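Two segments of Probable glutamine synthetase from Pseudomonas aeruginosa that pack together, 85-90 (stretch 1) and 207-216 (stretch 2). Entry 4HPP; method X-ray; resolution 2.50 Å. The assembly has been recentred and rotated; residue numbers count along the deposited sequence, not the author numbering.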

# COMPACT_ATOMS: atom_id res chain seq x y z
N ALA A 85 -4.66 20.02 -1.57
CA ALA A 85 -4.75 19.94 -3.02
C ALA A 85 -6.14 20.34 -3.55
O ALA A 85 -6.40 20.26 -4.76
CB ALA A 85 -4.35 18.56 -3.51
N ALA A 86 -7.05 20.76 -2.66
CA ALA A 86 -8.46 20.93 -3.08
C ALA A 86 -8.76 22.34 -3.54
O ALA A 86 -8.14 23.28 -3.13
CB ALA A 86 -9.43 20.48 -2.01
N PRO A 87 -9.72 22.49 -4.42
CA PRO A 87 -9.87 23.84 -4.93
C PRO A 87 -10.44 24.74 -3.81
O PRO A 87 -11.13 24.26 -2.91
CB PRO A 87 -10.91 23.66 -6.06
CG PRO A 87 -11.04 22.14 -6.30
CD PRO A 87 -10.69 21.52 -4.98
N ALA A 88 -10.14 26.04 -3.85
CA ALA A 88 -10.88 26.92 -3.00
C ALA A 88 -12.39 26.61 -3.23
O ALA A 88 -12.77 26.06 -4.25
CB ALA A 88 -10.56 28.37 -3.31
N LEU A 89 -13.22 26.96 -2.26
CA LEU A 89 -14.62 27.08 -2.41
C LEU A 89 -14.96 28.52 -2.60
O LEU A 89 -14.81 29.31 -1.69
CB LEU A 89 -15.26 26.59 -1.12
CG LEU A 89 -16.81 26.51 -1.17
CD1 LEU A 89 -17.36 25.53 -2.21
CD2 LEU A 89 -17.34 26.16 0.22
N ASP A 90 -15.42 28.88 -3.77
CA ASP A 90 -15.68 30.28 -4.05
C ASP A 90 -17.00 30.46 -4.74
O ASP A 90 -17.19 29.96 -5.83
CB ASP A 90 -14.57 30.82 -4.92
CG ASP A 90 -14.53 32.31 -4.93
OD1 ASP A 90 -15.57 32.97 -4.58
OD2 ASP A 90 -13.42 32.83 -5.29
N GLU A 207 -23.16 24.34 3.38
CA GLU A 207 -22.43 24.01 2.22
C GLU A 207 -20.95 23.78 2.56
O GLU A 207 -20.29 22.87 1.98
CB GLU A 207 -22.71 25.03 1.13
CG GLU A 207 -24.14 24.92 0.63
CD GLU A 207 -24.40 23.55 0.05
OE1 GLU A 207 -25.42 22.95 0.37
OE2 GLU A 207 -23.58 23.08 -0.76
N VAL A 208 -20.46 24.52 3.57
CA VAL A 208 -19.07 24.41 4.01
C VAL A 208 -18.87 23.16 4.84
O VAL A 208 -17.91 22.45 4.63
CB VAL A 208 -18.61 25.66 4.79
CG1 VAL A 208 -17.24 25.43 5.43
CG2 VAL A 208 -18.59 26.89 3.90
N THR A 209 -19.76 22.88 5.78
CA THR A 209 -19.69 21.59 6.54
C THR A 209 -19.59 20.39 5.59
O THR A 209 -18.62 19.59 5.67
CB THR A 209 -20.86 21.41 7.48
OG1 THR A 209 -20.89 22.54 8.32
CG2 THR A 209 -20.69 20.16 8.36
N ARG A 210 -20.53 20.33 4.64
CA ARG A 210 -20.42 19.39 3.53
C ARG A 210 -19.01 19.39 2.86
O ARG A 210 -18.38 18.33 2.75
CB ARG A 210 -21.56 19.60 2.49
CG ARG A 210 -22.87 19.03 2.95
CD ARG A 210 -24.07 19.74 2.38
NE ARG A 210 -25.30 19.34 3.04
CZ ARG A 210 -26.52 19.87 2.84
NH1 ARG A 210 -26.70 20.83 1.96
NH2 ARG A 210 -27.58 19.39 3.51
N GLU A 211 -18.50 20.57 2.45
CA GLU A 211 -17.15 20.63 1.80
C GLU A 211 -15.97 20.17 2.70
O GLU A 211 -15.08 19.47 2.27
CB GLU A 211 -16.91 21.99 1.20
CG GLU A 211 -15.54 22.20 0.58
CD GLU A 211 -15.33 21.37 -0.64
OE1 GLU A 211 -14.18 21.25 -1.13
OE2 GLU A 211 -16.33 20.87 -1.14
N VAL A 212 -16.00 20.48 3.97
CA VAL A 212 -14.94 20.04 4.84
C VAL A 212 -15.02 18.51 4.90
O VAL A 212 -14.04 17.82 4.59
CB VAL A 212 -15.07 20.76 6.21
CG1 VAL A 212 -14.06 20.26 7.21
CG2 VAL A 212 -14.86 22.27 6.04
N ALA A 213 -16.21 17.96 5.25
CA ALA A 213 -16.39 16.51 5.24
C ALA A 213 -15.89 15.89 3.92
O ALA A 213 -15.10 14.94 3.89
CB ALA A 213 -17.86 16.14 5.55
N ARG A 214 -16.28 16.49 2.80
CA ARG A 214 -15.83 15.93 1.51
C ARG A 214 -14.30 15.87 1.51
O ARG A 214 -13.74 14.85 1.11
CB ARG A 214 -16.35 16.74 0.33
CG ARG A 214 -16.05 16.12 -1.03
CD ARG A 214 -16.37 17.12 -2.15
NE ARG A 214 -15.46 18.27 -2.15
CZ ARG A 214 -14.26 18.28 -2.73
NH1 ARG A 214 -13.76 17.23 -3.35
NH2 ARG A 214 -13.53 19.36 -2.66
N GLN A 215 -13.63 16.94 2.00
CA GLN A 215 -12.19 17.02 1.88
C GLN A 215 -11.47 15.95 2.71
O GLN A 215 -10.31 15.63 2.42
CB GLN A 215 -11.65 18.41 2.18
CG GLN A 215 -12.03 19.40 1.12
CD GLN A 215 -11.23 20.67 1.22
OE1 GLN A 215 -10.14 20.69 1.81
NE2 GLN A 215 -11.79 21.76 0.68
N MET A 216 -12.18 15.34 3.66
CA MET A 216 -11.55 14.38 4.59
C MET A 216 -12.03 12.97 4.29
O MET A 216 -11.56 12.01 4.89
CB MET A 216 -11.86 14.77 6.05
CG MET A 216 -11.40 16.19 6.44
SD MET A 216 -11.55 16.66 8.16
CE MET A 216 -10.08 15.94 8.86
O HOH W 1 -10.50 24.13 -0.07

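From Ala 86 onward stretch 1 is extended, loop as far as Ala 88 and strand from Leu 89, laid against one face of the helix that forms stretch 2. The two bury 244 Å² between them, both sides summed, and no direct hydrogen bond joins them; the evidence points to van der Waals packing supplemented by one water.

Ala 85 makes no contact with the helix. Contact begins at Ala 86, whose CA-to-CB bond points toward stretch 2. Its CA lies 7.3 Å from the CA of Gln 215, and its methyl, CB, reaches 3.7 Å from Gln 215 CD, packing against the end of the amide side chain. The same CB is 4.3 Å from Arg 214 NH2. A methyl group suits a place this close to the helix, since it fills the space without needing a polar partner.

Pro 87 directs its CA-to-CB bond sideways, yet its ring still touches the helix through CD, 4.3 Å from Arg 214 NH2. The approach to the guanidinium is oblique, as is that of Ala 86 CB. Pro 87 O is 4.4 Å from Gln 215 NE2, too far for a direct hydrogen bond, and water 1 spans the gap: it donates to Pro 87 O at 2.9 Å and accepts from Gln 215 NE2 at 2.8 Å.

These helix side chains are held in place by Glu 211. Arg 214 NH2 donates to Glu 211 OE1 at 2.5 Å in a salt bridge, and Arg 214 NE donates to Glu 211 OE2 at 2.9 Å; the N-H...acceptor angles, 165° and 168°, are nearly linear. Gln 215 NE2 also donates to Glu 211 OE1, at 3.0 Å and 164°. Burial of the Glu 211 carboxylate is compatible with these bonds, which provide for its charge.

Ala 88 points its CB away and covers no surface of the helix. Leu 89 turns back toward it and has the largest covered area of any residue here, 68 Å². With chi1 t and chi2 p, its CD2 lies 4.0 Å from Val 208 CG2, an apolar contact, and 4.3 Å from Glu 211 CB, so the aliphatic base of the glutamate offers carbon to the leucine while its carboxylate binds Arg 214 and Gln 215. A branched apolar side chain suits this buried position. Asp 90 is out of reach, its carboxylate oxygens hydrogen-bonded elsewhere in the structure.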